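Local structure of protection of telomeres protein poz1 (Schizosaccharomyces pombe, 5WE0) at residues Met52-Asp57 with Cys231-Lys236; Met56-Ile61 with Arg218-Thr223; Thr223-Glu228 with Arg238-Met243. The protein is a telomeric DNA-binding protein that negatively regulates telomerase and telomere length. All blocks are in the same frame, centred on the assembly; numbering follows the deposited sequence.

Contact 1: Met52-Asp57 with Cys231-Lys236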
loop_
_atom_site.group_PDB
_atom_site.type_symbol
_atom_site.label_atom_id
_atom_site.label_comp_id
_atom_site.label_asym_id
_atom_site.label_seq_id
_atom_site.Cartn_x
_atom_site.Cartn_y
_atom_site.Cartn_z
ATOM N N MET A 52 -2.488 6.392 12.853
ATOM C CA MET A 52 -1.737 6.911 11.724
ATOM C C MET A 52 -2.667 7.750 10.851
ATOM O O MET A 52 -3.700 7.237 10.402
ATOM C CB MET A 52 -1.137 5.749 10.924
ATOM C CG MET A 52 -0.373 6.145 9.689
ATOM S SD MET A 52 1.231 6.913 10.035
ATOM C CE MET A 52 2.061 5.623 10.970
ATOM N N PRO A 53 -2.369 9.029 10.608
ATOM C CA PRO A 53 -3.203 9.819 9.687
ATOM C C PRO A 53 -3.200 9.195 8.294
ATOM O O PRO A 53 -2.209 8.624 7.846
ATOM C CB PRO A 53 -2.522 11.200 9.677
ATOM C CG PRO A 53 -1.668 11.243 10.902
ATOM C CD PRO A 53 -1.254 9.815 11.172
ATOM N N ILE A 54 -4.322 9.320 7.593
ATOM C CA ILE A 54 -4.453 8.602 6.333
ATOM C C ILE A 54 -3.466 9.125 5.287
ATOM O O ILE A 54 -3.000 8.356 4.423
ATOM C CB ILE A 54 -5.916 8.667 5.855
ATOM C CG1 ILE A 54 -6.252 7.423 5.052
ATOM C CG2 ILE A 54 -6.178 9.905 5.024
ATOM C CD1 ILE A 54 -6.100 6.141 5.915
ATOM N N PHE A 55 -3.091 10.417 5.356
ATOM C CA PHE A 55 -2.144 10.943 4.371
ATOM C C PHE A 55 -0.790 10.235 4.481
ATOM O O PHE A 55 -0.081 10.091 3.478
ATOM C CB PHE A 55 -1.981 12.471 4.520
ATOM C CG PHE A 55 -1.032 12.891 5.631
ATOM C CD1 PHE A 55 0.341 13.021 5.389
ATOM C CD2 PHE A 55 -1.516 13.176 6.908
ATOM C CE1 PHE A 55 1.225 13.407 6.423
ATOM C CE2 PHE A 55 -0.643 13.558 7.949
ATOM C CZ PHE A 55 0.730 13.658 7.704
ATOM N N MET A 56 -0.447 9.738 5.674
ATOM C CA MET A 56 0.811 9.018 5.847
ATOM C C MET A 56 0.773 7.636 5.197
ATOM O O MET A 56 1.738 7.242 4.530
ATOM C CB MET A 56 1.147 8.876 7.337
ATOM C CG MET A 56 1.390 10.214 8.056
ATOM S SD MET A 56 3.127 10.693 7.919
ATOM C CE MET A 56 3.894 9.599 9.131
ATOM N N ASP A 57 -0.312 6.877 5.399
ATOM C CA ASP A 57 -0.463 5.589 4.715
ATOM C C ASP A 57 -0.441 5.746 3.200
ATOM O O ASP A 57 0.159 4.924 2.497
ATOM C CB ASP A 57 -1.753 4.893 5.151
ATOM C CG ASP A 57 -1.634 4.242 6.525
ATOM O OD1 ASP A 57 -0.497 3.947 6.954
ATOM O OD2 ASP A 57 -2.672 3.989 7.156
ATOM N N CYS A 231 -15.499 14.589 2.235
ATOM C CA CYS A 231 -15.137 14.879 3.619
ATOM C C CYS A 231 -14.185 16.076 3.698
ATOM O O CYS A 231 -13.913 16.755 2.700
ATOM C CB CYS A 231 -14.602 13.607 4.286
ATOM S SG CYS A 231 -15.845 12.221 4.248
ATOM N N ASP A 232 -13.738 16.371 4.913
ATOM C CA ASP A 232 -12.815 17.473 5.184
ATOM C C ASP A 232 -11.354 17.016 5.178
ATOM O O ASP A 232 -10.636 17.041 6.184
ATOM C CB ASP A 232 -13.220 18.193 6.471
ATOM C CG ASP A 232 -12.098 19.041 7.045
ATOM O OD1 ASP A 232 -11.584 19.935 6.311
ATOM O OD2 ASP A 232 -11.832 18.926 8.270
ATOM N N TYR A 233 -10.936 16.466 4.039
ATOM C CA TYR A 233 -9.521 16.329 3.741
ATOM C C TYR A 233 -9.156 17.294 2.624
ATOM O O TYR A 233 -9.984 17.642 1.776
ATOM C CB TYR A 233 -9.189 14.884 3.329
ATOM C CG TYR A 233 -9.559 13.834 4.364
ATOM C CD1 TYR A 233 -10.866 13.362 4.468
ATOM C CD2 TYR A 233 -8.601 13.289 5.209
ATOM C CE1 TYR A 233 -11.206 12.389 5.394
ATOM C CE2 TYR A 233 -8.937 12.313 6.152
ATOM C CZ TYR A 233 -10.233 11.862 6.229
ATOM O OH TYR A 233 -10.566 10.889 7.153
ATOM N N ASP A 234 -7.882 17.672 2.587
ATOM C CA ASP A 234 -7.319 18.408 1.464
ATOM C C ASP A 234 -6.180 17.562 0.931
ATOM O O ASP A 234 -5.180 17.352 1.626
ATOM C CB ASP A 234 -6.866 19.809 1.886
ATOM C CG ASP A 234 -6.224 20.602 0.754
ATOM O OD1 ASP A 234 -6.192 20.145 -0.414
ATOM O OD2 ASP A 234 -5.815 21.753 1.035
ATOM N N PHE A 235 -6.356 17.056 -0.284
ATOM C CA PHE A 235 -5.360 16.250 -0.973
ATOM C C PHE A 235 -4.937 16.929 -2.258
ATOM O O PHE A 235 -4.567 16.265 -3.231
ATOM C CB PHE A 235 -5.886 14.840 -1.247
ATOM C CG PHE A 235 -5.778 13.917 -0.054
ATOM C CD1 PHE A 235 -4.547 13.359 0.298
ATOM C CD2 PHE A 235 -6.900 13.590 0.698
ATOM C CE1 PHE A 235 -4.433 12.529 1.384
ATOM C CE2 PHE A 235 -6.807 12.735 1.805
ATOM C CZ PHE A 235 -5.576 12.216 2.158
ATOM N N LYS A 236 -5.052 18.259 -2.275
ATOM C CA LYS A 236 -4.618 19.090 -3.393
ATOM C C LYS A 236 -5.253 18.619 -4.696
ATOM O O LYS A 236 -4.639 18.647 -5.764
ATOM C CB LYS A 236 -3.087 19.126 -3.481
ATOM C CG LYS A 236 -2.461 19.788 -2.257
ATOM C CD LYS A 236 -0.967 19.523 -2.084
ATOM C CE LYS A 236 -0.457 20.265 -0.819
ATOM N NZ LYS A 236 1.004 20.081 -0.508
#
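Ile54 meets two aromatic rings of the loop 231-236 with a single methyl group, CG2. It lies at the edge of the Phe235 ring, in the ring plane, with CG2 3.7 Å from CZ. The same carbon is 3.8 Å from CE2 of Tyr233, approaching that ring obliquely. The side chain of Ile54 runs at about a right angle to both aromatic side chains, and its torsion explains why CG2 does the touching: CG1 lies roughly anti to the backbone N (chi1 -150°), placing CG2 on the flank that faces the loop. Next to it, Phe55 contributes only the root of its side chain, CB standing 4.0 Å from Phe235 CE1. Its own ring is carried off elsewhere, because CG sits between the backbone N and the carbonyl carbon (chi1 81°); one face of that ring carries Met56 CG, offset toward the rim, and the side chain also touches Glu15 of helix 2-18. This is a case of a helix start packed against an irregular loop in an all-helical protein: Pro53 occupies the N-cap of helix 54-64, while the loop links helix 209-230 to the short helix 238-241. The loop is shaped by an Asx turn, in which Asp234 OD1 takes the backbone N of Lys236 at 2.9 Å. That N-H meets the oxygen on its anti side but tilted out of the carboxylate plane, the N-H...O angle being 158°. Further back, Cys231 forms a disulfide with Cys113 of helix 93-115, and the Tyr233 hydroxyl is hydrogen-bonded to Glu109 of the same helix. Phe235 also rests on Lys224 and Leu227 of helix 209-230, and Tyr233 shares Leu227.

Contact 2: Met56-Ile61 with Arg218-Thr223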
loop_
_atom_site.group_PDB
_atom_site.type_symbol
_atom_site.label_atom_id
_atom_site.label_comp_id
_atom_site.label_asym_id
_atom_site.label_seq_id
_atom_site.Cartn_x
_atom_site.Cartn_y
_atom_site.Cartn_z
ATOM N N MET A 56 -0.447 9.738 5.674
ATOM C CA MET A 56 0.811 9.018 5.847
ATOM C C MET A 56 0.773 7.636 5.197
ATOM O O MET A 56 1.738 7.242 4.530
ATOM C CB MET A 56 1.147 8.876 7.337
ATOM C CG MET A 56 1.390 10.214 8.056
ATOM S SD MET A 56 3.127 10.693 7.919
ATOM C CE MET A 56 3.894 9.599 9.131
ATOM N N ASP A 57 -0.312 6.877 5.399
ATOM C CA ASP A 57 -0.463 5.589 4.715
ATOM C C ASP A 57 -0.441 5.746 3.200
ATOM O O ASP A 57 0.159 4.924 2.497
ATOM C CB ASP A 57 -1.753 4.893 5.151
ATOM C CG ASP A 57 -1.634 4.242 6.525
ATOM O OD1 ASP A 57 -0.497 3.947 6.954
ATOM O OD2 ASP A 57 -2.672 3.989 7.156
ATOM N N ILE A 58 -1.094 6.791 2.682
ATOM C CA ILE A 58 -1.144 7.019 1.239
ATOM C C ILE A 58 0.247 7.289 0.701
ATOM O O ILE A 58 0.630 6.773 -0.355
ATOM C CB ILE A 58 -2.116 8.174 0.903
ATOM C CG1 ILE A 58 -3.563 7.728 1.099
ATOM C CG2 ILE A 58 -1.908 8.685 -0.512
ATOM C CD1 ILE A 58 -4.561 8.865 0.998
ATOM N N ALA A 59 1.010 8.135 1.399
ATOM C CA ALA A 59 2.372 8.432 0.979
ATOM C C ALA A 59 3.237 7.180 1.028
ATOM O O ALA A 59 4.026 6.928 0.110
ATOM C CB ALA A 59 2.965 9.531 1.866
ATOM N N PHE A 60 3.057 6.355 2.061
ATOM C CA PHE A 60 3.797 5.100 2.126
ATOM C C PHE A 60 3.502 4.237 0.912
ATOM O O PHE A 60 4.418 3.718 0.271
ATOM C CB PHE A 60 3.469 4.314 3.391
ATOM C CG PHE A 60 4.095 2.958 3.375
ATOM C CD1 PHE A 60 5.450 2.808 3.642
ATOM C CD2 PHE A 60 3.364 1.840 2.977
ATOM C CE1 PHE A 60 6.041 1.560 3.576
ATOM C CE2 PHE A 60 3.955 0.600 2.902
ATOM C CZ PHE A 60 5.291 0.458 3.197
ATOM N N ILE A 61 2.224 4.090 0.572
ATOM C CA ILE A 61 1.842 3.260 -0.570
ATOM C C ILE A 61 2.425 3.824 -1.863
ATOM O O ILE A 61 2.943 3.078 -2.703
ATOM C CB ILE A 61 0.300 3.143 -0.649
ATOM C CG1 ILE A 61 -0.225 2.341 0.538
ATOM C CG2 ILE A 61 -0.131 2.550 -1.990
ATOM C CD1 ILE A 61 0.395 0.928 0.655
ATOM N N ARG A 218 -4.587 4.559 -9.814
ATOM C CA ARG A 218 -5.950 5.049 -9.959
ATOM C C ARG A 218 -6.748 4.855 -8.682
ATOM O O ARG A 218 -7.614 5.676 -8.368
ATOM C CB ARG A 218 -6.619 4.367 -11.153
ATOM C CG ARG A 218 -6.139 4.954 -12.484
ATOM C CD ARG A 218 -6.855 4.333 -13.650
ATOM N NE ARG A 218 -6.335 3.017 -13.990
ATOM C CZ ARG A 218 -7.100 2.020 -14.406
ATOM N NH1 ARG A 218 -8.405 2.213 -14.519
ATOM N NH2 ARG A 218 -6.574 0.846 -14.713
ATOM N N TYR A 219 -6.473 3.789 -7.930
ATOM C CA TYR A 219 -7.132 3.628 -6.641
ATOM C C TYR A 219 -6.767 4.768 -5.696
ATOM O O TYR A 219 -7.624 5.290 -4.977
ATOM C CB TYR A 219 -6.772 2.277 -5.998
ATOM C CG TYR A 219 -7.315 2.232 -4.599
ATOM C CD1 TYR A 219 -8.697 2.103 -4.369
ATOM C CD2 TYR A 219 -6.477 2.402 -3.510
ATOM C CE1 TYR A 219 -9.205 2.117 -3.079
ATOM C CE2 TYR A 219 -6.960 2.411 -2.227
ATOM C CZ TYR A 219 -8.323 2.277 -2.012
ATOM O OH TYR A 219 -8.780 2.312 -0.716
ATOM N N ILE A 220 -5.486 5.125 -5.640
ATOM C CA ILE A 220 -5.043 6.183 -4.735
ATOM C C ILE A 220 -5.650 7.519 -5.142
ATOM O O ILE A 220 -6.081 8.301 -4.293
ATOM C CB ILE A 220 -3.501 6.231 -4.696
ATOM C CG1 ILE A 220 -2.935 4.948 -4.033
ATOM C CG2 ILE A 220 -3.019 7.498 -3.959
ATOM C CD1 ILE A 220 -3.330 4.766 -2.535
ATOM N N GLN A 221 -5.681 7.807 -6.447
ATOM C CA GLN A 221 -6.214 9.082 -6.926
ATOM C C GLN A 221 -7.726 9.162 -6.717
ATOM O O GLN A 221 -8.260 10.219 -6.350
ATOM C CB GLN A 221 -5.858 9.264 -8.410
ATOM C CG GLN A 221 -4.341 9.480 -8.690
ATOM C CD GLN A 221 -3.734 10.667 -7.900
ATOM O OE1 GLN A 221 -3.082 10.479 -6.860
ATOM N NE2 GLN A 221 -3.955 11.888 -8.397
ATOM N N CYS A 222 -8.427 8.053 -6.971
ATOM C CA CYS A 222 -9.856 7.968 -6.706
ATOM C C CYS A 222 -10.148 8.228 -5.237
ATOM O O CYS A 222 -11.010 9.051 -4.894
ATOM C CB CYS A 222 -10.364 6.581 -7.110
ATOM S SG CYS A 222 -12.173 6.352 -6.987
ATOM N N THR A 223 -9.383 7.578 -4.359
ATOM C CA THR A 223 -9.563 7.749 -2.921
ATOM C C THR A 223 -9.301 9.190 -2.496
ATOM O O THR A 223 -10.092 9.768 -1.746
ATOM C CB THR A 223 -8.623 6.802 -2.168
ATOM O OG1 THR A 223 -8.946 5.449 -2.495
ATOM C CG2 THR A 223 -8.762 6.971 -0.677
#
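Ile220 of helix 209-230 is met by Ile58 and Ile61, three residues apart on helix 54-64, and this trio of buried side chains supplies the apolar contacts. The CA atoms of Ile58 and Ile220, 7.2 Å apart, are the closest pair of CA atoms between the segments. Their CG2 methyls touch at 3.8 Å, and the two side chains run antiparallel alongside one another. Ile61 is reached by another branch of the same residue: Ile220 CD1 lies 3.9 Å from Ile61 CG2, the side chains meeting at a slant. Ile220 therefore divides its two ends between its partners. In Ile58 and Ile61 alike CG1 sits beside the backbone N (chi1 of Ile61 -68°), which leaves CG2 anti to that nitrogen and brings the methyl out to the opposing helix.

Hydrogen bonding stays within each segment. Besides the ordinary helical bonds, the Thr223 hydroxyl folds back on its own helix and gives a bond of 2.8 Å from OG1 to Tyr219 O, tilted from the carbonyl plane. Thr223 N reaches the same oxygen from the opposite face, so one carbonyl takes two donors and the buried hydroxyl is satisfied without crossing to helix 54-64. OG1 also stands 3.2 Å above the plane of the Tyr219 ring, toward its rim.

Several helices enclose this pairing. Helix 93-115 receives the Tyr219 hydroxyl at Glu107 and packs on Phe60, where Arg102 makes a cation-pi contact; helix 130-157 backs Cys222 through Leu133 and Ala137, and helix 2-18 lies against Met56 and Ala59.

Contact 3: Thr223-Glu228 with Arg238-Met243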
loop_
_atom_site.group_PDB
_atom_site.type_symbol
_atom_site.label_atom_id
_atom_site.label_comp_id
_atom_site.label_asym_id
_atom_site.label_seq_id
_atom_site.Cartn_x
_atom_site.Cartn_y
_atom_site.Cartn_z
ATOM N N THR A 223 -9.383 7.578 -4.359
ATOM C CA THR A 223 -9.563 7.749 -2.921
ATOM C C THR A 223 -9.301 9.190 -2.496
ATOM O O THR A 223 -10.092 9.768 -1.746
ATOM C CB THR A 223 -8.623 6.802 -2.168
ATOM O OG1 THR A 223 -8.946 5.449 -2.495
ATOM C CG2 THR A 223 -8.762 6.971 -0.677
ATOM N N LYS A 224 -8.205 9.791 -2.994
ATOM C CA LYS A 224 -7.879 11.185 -2.681
ATOM C C LYS A 224 -9.012 12.112 -3.078
ATOM O O LYS A 224 -9.385 13.016 -2.321
ATOM C CB LYS A 224 -6.613 11.629 -3.418
ATOM C CG LYS A 224 -5.274 11.187 -2.855
ATOM C CD LYS A 224 -4.158 11.919 -3.634
ATOM C CE LYS A 224 -2.796 11.326 -3.358
ATOM N NZ LYS A 224 -1.806 11.640 -4.420
ATOM N N LEU A 225 -9.544 11.926 -4.286
ATOM C CA LEU A 225 -10.635 12.773 -4.763
ATOM C C LEU A 225 -11.867 12.652 -3.864
ATOM O O LEU A 225 -12.383 13.661 -3.389
ATOM C CB LEU A 225 -10.964 12.425 -6.217
ATOM C CG LEU A 225 -12.047 13.270 -6.879
ATOM C CD1 LEU A 225 -11.504 14.657 -7.003
ATOM C CD2 LEU A 225 -12.426 12.762 -8.256
ATOM N N GLN A 226 -12.318 11.421 -3.570
ATOM C CA GLN A 226 -13.509 11.236 -2.728
ATOM C C GLN A 226 -13.339 11.870 -1.358
ATOM O O GLN A 226 -14.286 12.444 -0.802
ATOM C CB GLN A 226 -13.837 9.752 -2.498
ATOM C CG GLN A 226 -13.957 8.927 -3.719
ATOM C CD GLN A 226 -14.167 7.420 -3.445
ATOM O OE1 GLN A 226 -14.632 6.991 -2.383
ATOM N NE2 GLN A 226 -13.775 6.624 -4.403
ATOM N N LEU A 227 -12.176 11.684 -0.751
ATOM C CA LEU A 227 -11.959 12.228 0.584
ATOM C C LEU A 227 -12.031 13.749 0.581
ATOM O O LEU A 227 -12.613 14.344 1.489
ATOM C CB LEU A 227 -10.608 11.754 1.115
ATOM C CG LEU A 227 -10.519 10.255 1.415
ATOM C CD1 LEU A 227 -9.097 9.902 1.782
ATOM C CD2 LEU A 227 -11.459 9.842 2.545
ATOM N N GLU A 228 -11.496 14.394 -0.460
ATOM C CA GLU A 228 -11.512 15.853 -0.512
ATOM C C GLU A 228 -12.917 16.367 -0.804
ATOM O O GLU A 228 -13.422 17.256 -0.109
ATOM C CB GLU A 228 -10.529 16.365 -1.564
ATOM C CG GLU A 228 -10.572 17.890 -1.747
ATOM C CD GLU A 228 -9.368 18.446 -2.503
ATOM O OE1 GLU A 228 -8.231 17.951 -2.306
ATOM O OE2 GLU A 228 -9.566 19.361 -3.329
ATOM N N ARG A 238 -7.941 20.090 -5.972
ATOM C CA ARG A 238 -8.812 21.177 -6.423
ATOM C C ARG A 238 -8.858 21.272 -7.948
ATOM O O ARG A 238 -9.939 21.401 -8.536
ATOM C CB ARG A 238 -8.370 22.507 -5.794
ATOM C CG ARG A 238 -6.995 23.027 -6.225
ATOM C CD ARG A 238 -6.880 24.543 -6.068
ATOM N NE ARG A 238 -5.919 25.128 -7.007
ATOM C CZ ARG A 238 -6.170 25.395 -8.289
ATOM N NH1 ARG A 238 -7.355 25.113 -8.817
ATOM N NH2 ARG A 238 -5.223 25.932 -9.053
ATOM N N GLU A 239 -7.703 21.177 -8.613
ATOM C CA GLU A 239 -7.676 21.284 -10.070
ATOM C C GLU A 239 -8.329 20.096 -10.771
ATOM O O GLU A 239 -8.663 20.207 -11.955
ATOM C CB GLU A 239 -6.232 21.410 -10.560
ATOM C CG GLU A 239 -6.075 22.036 -11.951
ATOM C CD GLU A 239 -5.858 23.539 -11.932
ATOM O OE1 GLU A 239 -5.555 24.074 -10.847
ATOM O OE2 GLU A 239 -5.965 24.182 -13.009
ATOM N N ILE A 240 -8.512 18.969 -10.082
ATOM C CA ILE A 240 -9.211 17.819 -10.657
ATOM C C ILE A 240 -10.720 17.871 -10.404
ATOM O O ILE A 240 -11.511 17.564 -11.300
ATOM C CB ILE A 240 -8.588 16.511 -10.110
ATOM C CG1 ILE A 240 -7.170 16.312 -10.656
ATOM C CG2 ILE A 240 -9.454 15.304 -10.437
ATOM C CD1 ILE A 240 -6.089 16.203 -9.591
ATOM N N VAL A 241 -11.150 18.289 -9.208
ATOM C CA VAL A 241 -12.578 18.354 -8.902
ATOM C C VAL A 241 -13.252 19.395 -9.769
ATOM O O VAL A 241 -14.462 19.330 -10.015
ATOM C CB VAL A 241 -12.831 18.684 -7.410
ATOM C CG1 VAL A 241 -11.927 17.909 -6.521
ATOM C CG2 VAL A 241 -12.684 20.183 -7.130
ATOM N N LYS A 242 -12.526 20.460 -10.096
ATOM C CA LYS A 242 -13.097 21.581 -10.855
ATOM C C LYS A 242 -13.566 21.211 -12.253
ATOM O O LYS A 242 -14.505 21.794 -12.794
ATOM C CB LYS A 242 -12.093 22.735 -10.931
ATOM C CG LYS A 242 -12.718 24.078 -11.275
ATOM C CD LYS A 242 -11.714 25.209 -11.121
ATOM C CE LYS A 242 -12.093 26.404 -11.980
ATOM N NZ LYS A 242 -11.069 27.483 -11.913
ATOM N N MET A 243 -12.876 20.239 -12.845
ATOM C CA MET A 243 -13.181 19.772 -14.194
ATOM C C MET A 243 -14.253 18.687 -14.197
ATOM O O MET A 243 -14.082 17.627 -14.800
ATOM C CB MET A 243 -11.914 19.258 -14.882
ATOM C CG MET A 243 -10.789 20.278 -14.954
ATOM S SD MET A 243 -11.127 21.607 -16.124
ATOM C CE MET A 243 -11.160 20.698 -17.668
#
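Leu225 and Val241 supply the closest pair of CA atoms between 223-228 and 238-243, 7.2 Å apart; a turn further along helix 209-230, Glu228 pairs with Arg238, a turn earlier than Val241, at 8.4 Å between CA atoms, so the pairing runs in opposite senses. Segment 223-228 is all helix, late in helix 209-230; the other opens with the short helix 238-241 and is loop by Met243. Leu225 extends its CG anti to the backbone N (chi1 -177°), which carries CD1 across to Val241 and Ile240. CD1 is 4.1 Å from Ile240 CG2, and its 3.3 Å separation from Val241 CG1 is tighter than normal packing, perhaps partly coordinate error. Glu228 stretches out in the same manner and brings OE2 3.2 Å from Arg238 N, although the angle is too poor for a hydrogen bond. The carboxylate nevertheless faces the first turn of the short helix, an orientation probably favoured electrostatically. Its other oxygen, OE1, is hydrogen-bonded to the backbone N of Phe235 and of Gln237. Arg238 turns its guanidinium outward, where NH2 forms a salt bridge with Glu239 OE1. At this surface site helix 238-241 closes against helix 209-230, which packs on helix 93-115 through Thr223, Gln226 and Leu227.

Helix 209-230 serves contacts 2 and 3 in succession, sharing Thr223, while helix 54-64 serves contacts 1 and 2, sharing Met56 and Asp57. Contacts 1 and 2 have centres about 9 Å apart and join directly where Phe235 CE1 touches Ile58 CD1 at 3.7 Å, linking the two apolar clusters. Contacts 2 and 3, with centres about 13 Å apart, meet through Ile58 CG2 and Lys224 CE at 4.0 Å. Contacts 1 and 3 touch where Tyr233 O lies 3.6 Å from Glu228 CG, and Asp234 OD1 stands 3.5 Å from Glu228 OE1, two like charges close together. From contact 2, about 7 Å from the chain's centre, the series runs outward to contact 3 at about 20 Å.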